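Local coordinates for protein putative mandelate racemase (Zymomonas mobilis, PDB 2OX4) that binds magnesium and is probably a lyase of the enolase superfamily, related to the acid-sugar dehydratases and mandelate racemase, at residues H358-V363 with P370-I375; P289-C294 with E325-H330; F11-R16 with E353-H358. All blocks are in the same frame, centred on the assembly; numbering follows the deposited sequence.

Contact 1 (H358-V363 with P370-I375); sequences HNYQPV and PELPGI
In the C-terminal barrel domain, the loops before and after the short strand 366-367 meet where Tyr-360 lies against Pro-370. CG of Pro-370 sits over one face of the phenol ring, 3.8 Å from its centroid and 19° off the normal, a CH-pi contact shifted toward the rim: the ring atom nearest to CG is CZ, at 3.6 Å. CB of the same proline comes up to the hydroxyl, 3.6 Å from Tyr-360 OH. With CG of Tyr-360 anti to the carbonyl carbon (chi1 -67°), the ring is turned to the proline, and the OH is hydrogen-bonded to the carbonyl oxygen of Gly-376. Strand 366-367 pairs antiparallel with strand 126-131 of the modified TIM barrel of the C-terminal domain, and Pro-370 also packs on Leu-329 and His-330 of helix 322-333, so the tyrosine lies on a proline that itself rests on the barrel's helical layer. Farther toward the surface, a single methyl of Leu-372 bridges two aromatic side chains: CD1 is 3.7 Å from Tyr-360 OH and 3.6 Å from His-358 NE2. Leucine and imidazole arrive from opposite directions, and the methyl meets the His-358 ring at a slant.

Contact 2 (P289-C294 with E325-H330); sequences PDLGTC and EAASLH
Leu-291 drives one methyl, CD1, onto the backbone of helix 322-333 between Ala-327 and Ser-328. CD1 lies 3.5 Å from Ala-327 C and 3.6 Å from Ser-328 N, so it rests on the peptide link between them, while the CB methyl of Ala-327 flanks it at 3.7 Å from CD1. The short alanine side chain lets the leucine come down to the main chain. Around this point Phe-297 and Phe-300 of helix 296-309 pack on Leu-291, and Ile-100 of helix 89-110 touches both Leu-291 and Ala-327.

The leucine opens a short, weakly bonded helical turn that Asp-290 caps. Asp-290 OD1, through its anti lone pair, accepts from Gly-292 N at 2.7 Å, a bent N-cap bond of 143°. The other oxygen, OD2, is held by ND1 of His-317, and the backbone O of Asp-290 takes both Thr-293 N and Cys-294 N. On the facing helix the Ser-328 hydroxyl turns back to its own chain: OG donates to Glu-325 O at 2.6 Å, and that carbonyl also accepts from Leu-329 N.

The side chain of Leu-291 is about 11 Å from that of the magnesium ligand Glu-267. The turn after barrel strand 286-287 thus packs on helix 322-333, which follows the neighbouring parallel strand 313-314, with helix 89-110 of the N-terminal domain against both, as in the two-domain enolase-superfamily fold.

Contact 3 (F11-R16 with E353-H358); sequences FHVHTR and EELCVH
Arg-16 and Glu-354 form a salt bridge between the two domains of the enolase-superfamily fold: the arginine follows strand 5-13 of the N-terminal domain, the glutamate lies in a type I turn of the C-terminal domain running from Glu-353 to Cys-356. NH2 of Arg-16 donates to Glu-354 OE2 at 2.7 Å and 150°; the oxygen lies near the guanidinium plane and offers its anti lone pair, with the two flat groups 31° apart. A water bridges the pair a second time, accepting from Arg-16 NH1 and donating to Glu-354 OE2. NH2 is also bonded to the carbonyl oxygen of Glu-351.

Bends at chi2 and chi3 curl the arginine back over its own chain, where NE donates to His-14 O at 2.9 Å. That carbonyl sits at the guanidinium edge and takes a weak second bond from NH1, which fixes the turn of the group. With an alanine here, Glu-354 OE2 would probably lose its guanidinium partner, keeping at most the long, weak ion pair of OE1 with Lys-382, and His-14 O would lose its side-chain donors.

Apolar packing backs the polar cluster. Val-13 CG1 stands 3.4 Å above one face of the guanidinium, toward its rim. From across the domain boundary, Leu-355 brings its CD2 methyl within 3.9 Å of Arg-16 NH2 and 4.1 Å of Val-13 CG1.

Overall arrangement
From the N terminus, the end of strand 5-13 and the loop after it open contact 3, which stays open for more than 330 residues until 353-358 arrives and joins the N-terminal domain to the C-terminal one. Nested inside that long loop, contact 2 ties the turn after strand 286-287 to helix 322-333 within the barrel domain, closing a loop of 30 residues that includes helix 296-309 and strand 313-314. Contact 1 follows in series and closes a short loop around strand 366-367. Contacts 3 and 1 share His-358. Contacts 1 and 2 touch through His-330 NE2 and Ile-375 O, probably hydrogen-bonded, whereas contacts 2 and 3 remain about 7 Å apart at their nearest atoms.

Contact 1 (H358-V363 with P370-I375)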
ATOM      1  N   HIS C 358     -36.374 -30.869  22.969  1.00 15.96           N
ATOM      2  CA  HIS C 358     -35.204 -31.112  23.832  1.00 17.30           C
ATOM      3  C   HIS C 358     -34.632 -29.815  24.372  1.00 20.07           C
ATOM      4  O   HIS C 358     -34.506 -28.838  23.641  1.00 22.66           O
ATOM      5  CB  HIS C 358     -34.108 -31.861  23.076  1.00 16.84           C
ATOM      6  CG  HIS C 358     -34.600 -33.062  22.337  1.00 20.79           C
ATOM      7  ND1 HIS C 358     -34.983 -34.222  22.975  1.00 23.62           N
ATOM      8  CD2 HIS C 358     -34.801 -33.274  21.015  1.00 21.54           C
ATOM      9  CE1 HIS C 358     -35.384 -35.102  22.078  1.00 18.37           C
ATOM     10  NE2 HIS C 358     -35.281 -34.555  20.881  1.00 31.54           N
ATOM     11  N   ASN C 359     -34.282 -29.809  25.654  1.00 20.02           N
ATOM     12  CA  ASN C 359     -33.636 -28.652  26.251  1.00 21.25           C
ATOM     13  C   ASN C 359     -32.171 -28.971  26.551  1.00 25.74           C
ATOM     14  O   ASN C 359     -31.834 -29.405  27.655  1.00 24.78           O
ATOM     15  CB  ASN C 359     -34.382 -28.233  27.523  1.00 24.94           C
ATOM     16  CG  ASN C 359     -33.853 -26.938  28.126  1.00 36.97           C
ATOM     17  OD1 ASN C 359     -33.152 -26.156  27.471  1.00 25.81           O
ATOM     18  ND2 ASN C 359     -34.200 -26.702  29.384  1.00 23.22           N
ATOM     19  N   TYR C 360     -31.305 -28.755  25.562  1.00 21.36           N
ATOM     20  CA  TYR C 360     -29.884 -29.065  25.711  1.00 22.69           C
ATOM     21  C   TYR C 360     -29.230 -28.007  26.575  1.00 20.89           C
ATOM     22  O   TYR C 360     -29.307 -26.811  26.266  1.00 21.63           O
ATOM     23  CB  TYR C 360     -29.182 -29.132  24.347  1.00 19.63           C
ATOM     24  CG  TYR C 360     -29.628 -30.289  23.498  1.00 17.72           C
ATOM     25  CD1 TYR C 360     -29.201 -31.591  23.773  1.00 18.79           C
ATOM     26  CD2 TYR C 360     -30.486 -30.090  22.423  1.00 15.71           C
ATOM     27  CE1 TYR C 360     -29.622 -32.667  22.994  1.00 26.50           C
ATOM     28  CE2 TYR C 360     -30.906 -31.152  21.641  1.00 13.76           C
ATOM     29  CZ  TYR C 360     -30.478 -32.437  21.927  1.00 17.20           C
ATOM     30  OH  TYR C 360     -30.901 -33.493  21.149  1.00 19.19           O
ATOM     31  N   GLN C 361     -28.611 -28.448  27.669  1.00 17.89           N
ATOM     32  CA  GLN C 361     -27.941 -27.542  28.609  1.00 16.17           C
ATOM     33  C   GLN C 361     -26.547 -28.066  28.920  1.00 16.84           C
ATOM     34  O   GLN C 361     -26.314 -29.275  28.870  1.00 17.50           O
ATOM     35  CB  GLN C 361     -28.746 -27.404  29.913  1.00 18.26           C
ATOM     36  CG  GLN C 361     -30.082 -26.672  29.775  1.00 17.33           C
ATOM     37  CD  GLN C 361     -29.916 -25.192  29.484  1.00 28.21           C
ATOM     38  OE1 GLN C 361     -29.001 -24.539  29.998  1.00 19.16           O
ATOM     39  NE2 GLN C 361     -30.811 -24.652  28.666  1.00 21.57           N
ATOM     40  N   PRO C 362     -25.598 -27.160  29.230  1.00 15.49           N
ATOM     41  CA  PRO C 362     -24.270 -27.620  29.594  1.00 12.30           C
ATOM     42  C   PRO C 362     -24.303 -28.420  30.896  1.00 14.46           C
ATOM     43  O   PRO C 362     -25.212 -28.237  31.710  1.00 16.52           O
ATOM     44  CB  PRO C 362     -23.494 -26.320  29.802  1.00 11.70           C
ATOM     45  CG  PRO C 362     -24.247 -25.312  29.017  1.00 16.18           C
ATOM     46  CD  PRO C 362     -25.672 -25.691  29.243  1.00 16.23           C
ATOM     47  N   VAL C 363     -23.336 -29.312  31.052  1.00 14.22           N
ATOM     48  CA  VAL C 363     -23.078 -29.996  32.324  1.00 17.28           C
ATOM     49  C   VAL C 363     -21.678 -29.636  32.814  1.00 18.59           C
ATOM     50  O   VAL C 363     -20.678 -29.901  32.129  1.00 15.98           O
ATOM     51  CB  VAL C 363     -23.181 -31.534  32.150  1.00 20.33           C
ATOM     52  CG1 VAL C 363     -22.926 -32.267  33.473  1.00 22.99           C
ATOM     53  CG2 VAL C 363     -24.534 -31.922  31.550  1.00 22.07           C
ATOM     54  N   PRO C 370     -25.511 -33.045  20.213  1.00 13.58           N
ATOM     55  CA  PRO C 370     -26.539 -34.092  20.088  1.00 14.07           C
ATOM     56  C   PRO C 370     -26.104 -35.241  19.169  1.00 16.62           C
ATOM     57  O   PRO C 370     -25.344 -35.039  18.214  1.00 15.94           O
ATOM     58  CB  PRO C 370     -27.739 -33.346  19.485  1.00 11.35           C
ATOM     59  CG  PRO C 370     -27.532 -31.910  19.908  1.00 18.95           C
ATOM     60  CD  PRO C 370     -26.038 -31.711  19.862  1.00 15.84           C
ATOM     61  N   GLU C 371     -26.573 -36.447  19.477  1.00 14.51           N
ATOM     62  CA  GLU C 371     -26.200 -37.632  18.711  1.00 11.10           C
ATOM     63  C   GLU C 371     -27.394 -38.252  17.972  1.00 13.94           C
ATOM     64  O   GLU C 371     -27.267 -39.314  17.359  1.00 13.95           O
ATOM     65  CB  GLU C 371     -25.540 -38.673  19.626  1.00 13.64           C
ATOM     66  CG  GLU C 371     -24.250 -38.223  20.298  1.00 15.17           C
ATOM     67  CD  GLU C 371     -23.052 -38.163  19.352  1.00 20.38           C
ATOM     68  OE1 GLU C 371     -23.145 -38.634  18.199  1.00 19.81           O
ATOM     69  OE2 GLU C 371     -21.998 -37.645  19.773  1.00 18.96           O
ATOM     70  N   LEU C 372     -28.542 -37.576  18.020  1.00 12.62           N
ATOM     71  CA  LEU C 372     -29.754 -38.005  17.320  1.00 12.80           C
ATOM     72  C   LEU C 372     -29.580 -37.733  15.821  1.00 14.74           C
ATOM     73  O   LEU C 372     -28.677 -36.979  15.439  1.00 12.85           O
ATOM     74  CB  LEU C 372     -30.965 -37.230  17.859  1.00 12.21           C
ATOM     75  CG  LEU C 372     -31.360 -37.457  19.322  1.00 18.05           C
ATOM     76  CD1 LEU C 372     -32.484 -36.499  19.733  1.00 18.52           C
ATOM     77  CD2 LEU C 372     -31.784 -38.904  19.533  1.00 24.50           C
ATOM     78  N   PRO C 373     -30.408 -38.360  14.960  1.00 13.42           N
ATOM     79  CA  PRO C 373     -30.364 -37.968  13.535  1.00 13.25           C
ATOM     80  C   PRO C 373     -30.685 -36.482  13.314  1.00 13.62           C
ATOM     81  O   PRO C 373     -31.490 -35.916  14.047  1.00 14.38           O
ATOM     82  CB  PRO C 373     -31.437 -38.847  12.889  1.00 16.03           C
ATOM     83  CG  PRO C 373     -31.563 -40.040  13.817  1.00 15.09           C
ATOM     84  CD  PRO C 373     -31.365 -39.468  15.198  1.00 14.43           C
ATOM     85  N   GLY C 374     -30.050 -35.865  12.318  1.00 13.19           N
ATOM     86  CA  GLY C 374     -30.317 -34.452  11.999  1.00 10.76           C
ATOM     87  C   GLY C 374     -29.644 -33.532  13.009  1.00  8.21           C
ATOM     88  O   GLY C 374     -28.596 -33.876  13.575  1.00 10.79           O
ATOM     89  N   ILE C 375     -30.240 -32.366  13.270  1.00  8.89           N
ATOM     90  CA  ILE C 375     -29.659 -31.453  14.272  1.00  8.64           C
ATOM     91  C   ILE C 375     -29.987 -31.911  15.700  1.00 11.61           C
ATOM     92  O   ILE C 375     -29.373 -31.452  16.657  1.00 13.53           O
ATOM     93  CB  ILE C 375     -30.083 -29.961  14.063  1.00 13.14           C
ATOM     94  CG1 ILE C 375     -31.591 -29.789  14.292  1.00  9.86           C
ATOM     95  CG2 ILE C 375     -29.633 -29.445  12.674  1.00  9.99           C
ATOM     96  CD1 ILE C 375     -32.069 -28.323  14.232  1.00 10.85           C
TER

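Contact 2 (P289-C294 with E325-H330)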
ATOM      1  N   PRO C 289     -19.731 -15.775  13.802  1.00  9.92           N
ATOM      2  CA  PRO C 289     -20.870 -15.831  12.891  1.00  9.54           C
ATOM      3  C   PRO C 289     -22.027 -16.538  13.597  1.00  9.34           C
ATOM      4  O   PRO C 289     -21.791 -17.427  14.434  1.00  9.49           O
ATOM      5  CB  PRO C 289     -20.354 -16.707  11.742  1.00 11.10           C
ATOM      6  CG  PRO C 289     -19.277 -17.513  12.331  1.00  9.01           C
ATOM      7  CD  PRO C 289     -18.631 -16.648  13.360  1.00 10.65           C
ATOM      8  N   ASP C 290     -23.245 -16.112  13.298  1.00  9.99           N
ATOM      9  CA  ASP C 290     -24.459 -16.801  13.734  1.00 11.23           C
ATOM     10  C   ASP C 290     -24.902 -17.721  12.600  1.00 10.56           C
ATOM     11  O   ASP C 290     -25.089 -17.269  11.465  1.00  9.48           O
ATOM     12  CB  ASP C 290     -25.545 -15.752  14.043  1.00  9.36           C
ATOM     13  CG  ASP C 290     -26.796 -16.351  14.705  1.00 18.91           C
ATOM     14  OD1 ASP C 290     -27.397 -17.289  14.152  1.00 19.76           O
ATOM     15  OD2 ASP C 290     -27.188 -15.868  15.779  1.00 17.19           O
ATOM     16  N   LEU C 291     -25.088 -19.011  12.895  1.00 10.63           N
ATOM     17  CA  LEU C 291     -25.631 -19.949  11.890  1.00  9.77           C
ATOM     18  C   LEU C 291     -26.903 -19.421  11.200  1.00  9.01           C
ATOM     19  O   LEU C 291     -27.073 -19.608  10.003  1.00 12.33           O
ATOM     20  CB  LEU C 291     -25.917 -21.320  12.504  1.00 12.47           C
ATOM     21  CG  LEU C 291     -24.820 -22.383  12.558  1.00 23.41           C
ATOM     22  CD1 LEU C 291     -25.422 -23.648  13.127  1.00 21.38           C
ATOM     23  CD2 LEU C 291     -24.262 -22.684  11.195  1.00 13.33           C
ATOM     24  N   GLY C 292     -27.760 -18.737  11.953  1.00  9.87           N
ATOM     25  CA  GLY C 292     -29.026 -18.222  11.428  1.00  8.95           C
ATOM     26  C   GLY C 292     -28.978 -16.892  10.686  1.00  9.43           C
ATOM     27  O   GLY C 292     -30.027 -16.388  10.255  1.00  7.90           O
ATOM     28  N   THR C 293     -27.787 -16.305  10.538  1.00 10.68           N
ATOM     29  CA  THR C 293     -27.621 -15.102   9.699  1.00 11.01           C
ATOM     30  C   THR C 293     -26.424 -15.142   8.726  1.00 12.83           C
ATOM     31  O   THR C 293     -26.439 -14.454   7.698  1.00  9.73           O
ATOM     32  CB  THR C 293     -27.547 -13.763  10.515  1.00 14.47           C
ATOM     33  OG1 THR C 293     -26.338 -13.710  11.275  1.00 11.87           O
ATOM     34  CG2 THR C 293     -28.743 -13.578  11.447  1.00 13.90           C
ATOM     35  N   CYS C 294     -25.398 -15.927   9.047  1.00  8.05           N
ATOM     36  CA  CYS C 294     -24.161 -15.912   8.253  1.00 12.20           C
ATOM     37  C   CYS C 294     -24.289 -16.683   6.937  1.00 10.45           C
ATOM     38  O   CYS C 294     -23.463 -16.526   6.050  1.00 12.67           O
ATOM     39  CB  CYS C 294     -22.999 -16.477   9.062  1.00  8.96           C
ATOM     40  SG  CYS C 294     -22.976 -18.280   9.137  1.00 11.46           S
ATOM     41  N   GLU C 325     -29.586 -23.374  18.989  1.00 13.48           N
ATOM     42  CA  GLU C 325     -28.522 -23.876  19.861  1.00 14.25           C
ATOM     43  C   GLU C 325     -28.030 -25.271  19.474  1.00  8.26           C
ATOM     44  O   GLU C 325     -26.808 -25.491  19.371  1.00 11.73           O
ATOM     45  CB  GLU C 325     -28.844 -23.775  21.357  1.00 17.56           C
ATOM     46  CG  GLU C 325     -27.568 -24.034  22.212  1.00 23.46           C
ATOM     47  CD  GLU C 325     -27.479 -23.224  23.509  1.00 42.33           C
ATOM     48  OE1 GLU C 325     -28.511 -23.092  24.202  1.00 30.06           O
ATOM     49  OE2 GLU C 325     -26.362 -22.748  23.853  1.00 21.65           O
ATOM     50  N   ALA C 326     -28.965 -26.193  19.232  1.00 10.42           N
ATOM     51  CA  ALA C 326     -28.611 -27.537  18.791  1.00 11.58           C
ATOM     52  C   ALA C 326     -27.789 -27.487  17.501  1.00 11.59           C
ATOM     53  O   ALA C 326     -26.771 -28.168  17.386  1.00 10.17           O
ATOM     54  CB  ALA C 326     -29.863 -28.395  18.587  1.00 11.39           C
ATOM     55  N   ALA C 327     -28.234 -26.677  16.543  1.00  9.15           N
ATOM     56  CA  ALA C 327     -27.534 -26.560  15.262  1.00  9.60           C
ATOM     57  C   ALA C 327     -26.096 -26.097  15.486  1.00 10.54           C
ATOM     58  O   ALA C 327     -25.167 -26.659  14.908  1.00 13.16           O
ATOM     59  CB  ALA C 327     -28.271 -25.612  14.327  1.00 13.74           C
ATOM     60  N   SER C 328     -25.916 -25.103  16.362  1.00  9.63           N
ATOM     61  CA  SER C 328     -24.584 -24.532  16.606  1.00 10.38           C
ATOM     62  C   SER C 328     -23.570 -25.550  17.137  1.00 12.75           C
ATOM     63  O   SER C 328     -22.389 -25.459  16.846  1.00 10.77           O
ATOM     64  CB  SER C 328     -24.669 -23.321  17.537  1.00 12.39           C
ATOM     65  OG  SER C 328     -24.969 -23.711  18.873  1.00 11.35           O
ATOM     66  N   LEU C 329     -24.037 -26.522  17.917  1.00 10.11           N
ATOM     67  CA  LEU C 329     -23.141 -27.521  18.489  1.00  9.79           C
ATOM     68  C   LEU C 329     -22.547 -28.417  17.406  1.00  6.89           C
ATOM     69  O   LEU C 329     -21.383 -28.814  17.482  1.00  9.18           O
ATOM     70  CB  LEU C 329     -23.903 -28.355  19.534  1.00  8.63           C
ATOM     71  CG  LEU C 329     -24.488 -27.528  20.685  1.00 10.69           C
ATOM     72  CD1 LEU C 329     -25.424 -28.387  21.535  1.00 17.28           C
ATOM     73  CD2 LEU C 329     -23.385 -26.914  21.536  1.00 16.24           C
ATOM     74  N   HIS C 330     -23.358 -28.742  16.401  1.00  7.14           N
ATOM     75  CA  HIS C 330     -22.880 -29.519  15.253  1.00 10.17           C
ATOM     76  C   HIS C 330     -21.821 -28.756  14.467  1.00 10.06           C
ATOM     77  O   HIS C 330     -20.762 -29.310  14.161  1.00  9.19           O
ATOM     78  CB  HIS C 330     -24.037 -29.904  14.342  1.00  7.77           C
ATOM     79  CG  HIS C 330     -24.981 -30.887  14.964  1.00 10.35           C
ATOM     80  ND1 HIS C 330     -24.774 -32.249  14.917  1.00  9.95           N
ATOM     81  CD2 HIS C 330     -26.126 -30.703  15.666  1.00 15.37           C
ATOM     82  CE1 HIS C 330     -25.761 -32.864  15.551  1.00  9.40           C
ATOM     83  NE2 HIS C 330     -26.596 -31.947  16.014  1.00 10.50           N
TER

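Contact 3 (F11-R16 with E353-H358)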
ATOM      1  N   PHE C  11     -42.854 -19.916  11.277  1.00  8.73           N
ATOM      2  CA  PHE C  11     -43.441 -19.552  12.566  1.00 10.15           C
ATOM      3  C   PHE C  11     -42.740 -18.311  13.091  1.00 11.54           C
ATOM      4  O   PHE C  11     -41.586 -18.383  13.507  1.00 13.18           O
ATOM      5  CB  PHE C  11     -43.234 -20.689  13.581  1.00 10.35           C
ATOM      6  CG  PHE C  11     -43.778 -22.018  13.135  1.00 15.82           C
ATOM      7  CD1 PHE C  11     -43.010 -22.880  12.351  1.00 14.37           C
ATOM      8  CD2 PHE C  11     -45.048 -22.424  13.525  1.00 17.03           C
ATOM      9  CE1 PHE C  11     -43.506 -24.105  11.935  1.00 16.78           C
ATOM     10  CE2 PHE C  11     -45.556 -23.648  13.115  1.00 16.04           C
ATOM     11  CZ  PHE C  11     -44.787 -24.498  12.326  1.00 15.61           C
ATOM     12  N   HIS C  12     -43.428 -17.176  13.066  1.00  8.62           N
ATOM     13  CA  HIS C  12     -42.902 -15.982  13.704  1.00  7.90           C
ATOM     14  C   HIS C  12     -43.523 -15.929  15.116  1.00 12.60           C
ATOM     15  O   HIS C  12     -44.677 -15.511  15.298  1.00 11.53           O
ATOM     16  CB  HIS C  12     -43.210 -14.728  12.868  1.00  8.88           C
ATOM     17  CG  HIS C  12     -42.570 -13.475  13.388  1.00 12.28           C
ATOM     18  ND1 HIS C  12     -42.917 -12.217  12.936  1.00 12.24           N
ATOM     19  CD2 HIS C  12     -41.604 -13.285  14.323  1.00  9.91           C
ATOM     20  CE1 HIS C  12     -42.197 -11.308  13.570  1.00  9.02           C
ATOM     21  NE2 HIS C  12     -41.392 -11.927  14.417  1.00 12.00           N
ATOM     22  N   VAL C  13     -42.759 -16.419  16.089  1.00 13.32           N
ATOM     23  CA  VAL C  13     -43.280 -16.718  17.434  1.00 14.79           C
ATOM     24  C   VAL C  13     -43.724 -15.416  18.093  1.00 15.86           C
ATOM     25  O   VAL C  13     -43.040 -14.390  17.973  1.00 12.27           O
ATOM     26  CB  VAL C  13     -42.220 -17.433  18.317  1.00 15.10           C
ATOM     27  CG1 VAL C  13     -42.765 -17.671  19.743  1.00 13.62           C
ATOM     28  CG2 VAL C  13     -41.821 -18.761  17.693  1.00 15.54           C
ATOM     29  N   HIS C  14     -44.888 -15.448  18.749  1.00 15.17           N
ATOM     30  CA  HIS C  14     -45.413 -14.275  19.448  1.00 13.06           C
ATOM     31  C   HIS C  14     -44.482 -13.806  20.563  1.00 10.95           C
ATOM     32  O   HIS C  14     -43.690 -14.594  21.091  1.00 15.72           O
ATOM     33  CB  HIS C  14     -46.807 -14.576  20.010  1.00 13.78           C
ATOM     34  CG  HIS C  14     -47.848 -14.809  18.958  1.00 20.39           C
ATOM     35  ND1 HIS C  14     -49.016 -15.499  19.209  1.00 19.01           N
ATOM     36  CD2 HIS C  14     -47.899 -14.442  17.655  1.00 17.55           C
ATOM     37  CE1 HIS C  14     -49.741 -15.547  18.103  1.00 22.98           C
ATOM     38  NE2 HIS C  14     -49.087 -14.912  17.147  1.00 21.96           N
ATOM     39  N   THR C  15     -44.581 -12.524  20.912  1.00 15.10           N
ATOM     40  CA  THR C  15     -43.669 -11.898  21.880  1.00 13.89           C
ATOM     41  C   THR C  15     -43.407 -12.784  23.092  1.00 19.98           C
ATOM     42  O   THR C  15     -44.339 -13.217  23.769  1.00 20.12           O
ATOM     43  CB  THR C  15     -44.203 -10.534  22.340  1.00 18.19           C
ATOM     44  OG1 THR C  15     -44.478  -9.736  21.190  1.00 20.18           O
ATOM     45  CG2 THR C  15     -43.186  -9.812  23.227  1.00 19.57           C
ATOM     46  N   ARG C  16     -42.137 -13.086  23.333  1.00 15.24           N
ATOM     47  CA  ARG C  16     -41.730 -13.769  24.556  1.00 16.57           C
ATOM     48  C   ARG C  16     -41.763 -12.756  25.707  1.00 19.71           C
ATOM     49  O   ARG C  16     -41.122 -11.715  25.626  1.00 19.09           O
ATOM     50  CB  ARG C  16     -40.334 -14.398  24.385  1.00 18.68           C
ATOM     51  CG  ARG C  16     -40.143 -15.284  23.113  1.00 20.44           C
ATOM     52  CD  ARG C  16     -40.909 -16.604  23.158  1.00 17.12           C
ATOM     53  NE  ARG C  16     -42.345 -16.401  22.991  1.00 21.87           N
ATOM     54  CZ  ARG C  16     -43.282 -17.221  23.457  1.00 33.11           C
ATOM     55  NH1 ARG C  16     -44.563 -16.943  23.256  1.00 20.84           N
ATOM     56  NH2 ARG C  16     -42.937 -18.318  24.120  1.00 23.00           N
ATOM     57  N   GLU C 353     -37.803 -22.267  26.784  1.00 25.41           N
ATOM     58  CA  GLU C 353     -37.930 -23.719  27.001  1.00 28.82           C
ATOM     59  C   GLU C 353     -39.137 -24.388  26.334  1.00 25.50           C
ATOM     60  O   GLU C 353     -39.027 -25.511  25.859  1.00 24.21           O
ATOM     61  CB  GLU C 353     -37.891 -24.069  28.493  1.00 26.41           C
ATOM     62  CG  GLU C 353     -36.596 -23.686  29.183  1.00 39.36           C
ATOM     63  CD  GLU C 353     -36.707 -23.677  30.704  1.00 52.93           C
ATOM     64  OE1 GLU C 353     -36.937 -24.757  31.296  1.00 69.36           O
ATOM     65  OE2 GLU C 353     -36.556 -22.588  31.307  1.00 66.71           O
ATOM     66  N   GLU C 354     -40.288 -23.712  26.301  1.00 22.57           N
ATOM     67  CA  GLU C 354     -41.531 -24.325  25.798  1.00 25.43           C
ATOM     68  C   GLU C 354     -41.574 -24.515  24.274  1.00 20.85           C
ATOM     69  O   GLU C 354     -42.482 -25.168  23.737  1.00 17.13           O
ATOM     70  CB  GLU C 354     -42.750 -23.518  26.250  1.00 25.73           C
ATOM     71  CG  GLU C 354     -42.834 -22.119  25.630  1.00 19.50           C
ATOM     72  CD  GLU C 354     -44.089 -21.351  26.048  1.00 34.49           C
ATOM     73  OE1 GLU C 354     -44.966 -21.937  26.719  1.00 32.94           O
ATOM     74  OE2 GLU C 354     -44.204 -20.154  25.700  1.00 34.83           O
ATOM     75  N   LEU C 355     -40.589 -23.944  23.585  1.00 19.85           N
ATOM     76  CA  LEU C 355     -40.594 -23.891  22.125  1.00 20.38           C
ATOM     77  C   LEU C 355     -40.055 -25.155  21.471  1.00 19.23           C
ATOM     78  O   LEU C 355     -40.387 -25.440  20.317  1.00 16.69           O
ATOM     79  CB  LEU C 355     -39.802 -22.674  21.628  1.00 17.37           C
ATOM     80  CG  LEU C 355     -40.291 -21.310  22.115  1.00 18.31           C
ATOM     81  CD1 LEU C 355     -39.381 -20.202  21.591  1.00 18.81           C
ATOM     82  CD2 LEU C 355     -41.734 -21.080  21.684  1.00 15.54           C
ATOM     83  N   CYS C 356     -39.219 -25.903  22.196  1.00 17.35           N
ATOM     84  CA  CYS C 356     -38.537 -27.066  21.629  1.00 11.02           C
ATOM     85  C   CYS C 356     -38.693 -28.333  22.461  1.00 20.59           C
ATOM     86  O   CYS C 356     -38.824 -28.275  23.686  1.00 21.08           O
ATOM     87  CB  CYS C 356     -37.040 -26.784  21.451  1.00 19.56           C
ATOM     88  SG  CYS C 356     -36.672 -25.438  20.313  1.00 23.31           S
ATOM     89  N   VAL C 357     -38.637 -29.472  21.778  1.00 14.07           N
ATOM     90  CA  VAL C 357     -38.760 -30.793  22.390  1.00 17.25           C
ATOM     91  C   VAL C 357     -37.625 -31.132  23.369  1.00 25.85           C
ATOM     92  O   VAL C 357     -37.891 -31.614  24.479  1.00 23.36           O
ATOM     93  CB  VAL C 357     -38.929 -31.888  21.303  1.00 19.48           C
ATOM     94  CG1 VAL C 357     -38.891 -33.286  21.904  1.00 25.96           C
ATOM     95  CG2 VAL C 357     -40.236 -31.677  20.545  1.00 18.69           C
ATOM     96  N   HIS C 358     -36.374 -30.869  22.969  1.00 15.96           N
ATOM     97  CA  HIS C 358     -35.204 -31.112  23.832  1.00 17.30           C
ATOM     98  C   HIS C 358     -34.632 -29.815  24.372  1.00 20.07           C
ATOM     99  O   HIS C 358     -34.506 -28.838  23.641  1.00 22.66           O
ATOM    100  CB  HIS C 358     -34.108 -31.861  23.076  1.00 16.84           C
ATOM    101  CG  HIS C 358     -34.600 -33.062  22.337  1.00 20.79           C
ATOM    102  ND1 HIS C 358     -34.983 -34.222  22.975  1.00 23.62           N
ATOM    103  CD2 HIS C 358     -34.801 -33.274  21.015  1.00 21.54           C
ATOM    104  CE1 HIS C 358     -35.384 -35.102  22.078  1.00 18.37           C
ATOM    105  NE2 HIS C 358     -35.281 -34.555  20.881  1.00 31.54           N
TER
HETATM  106  O   HOH W   1     -46.670 -18.495  24.973  1.00 38.27           O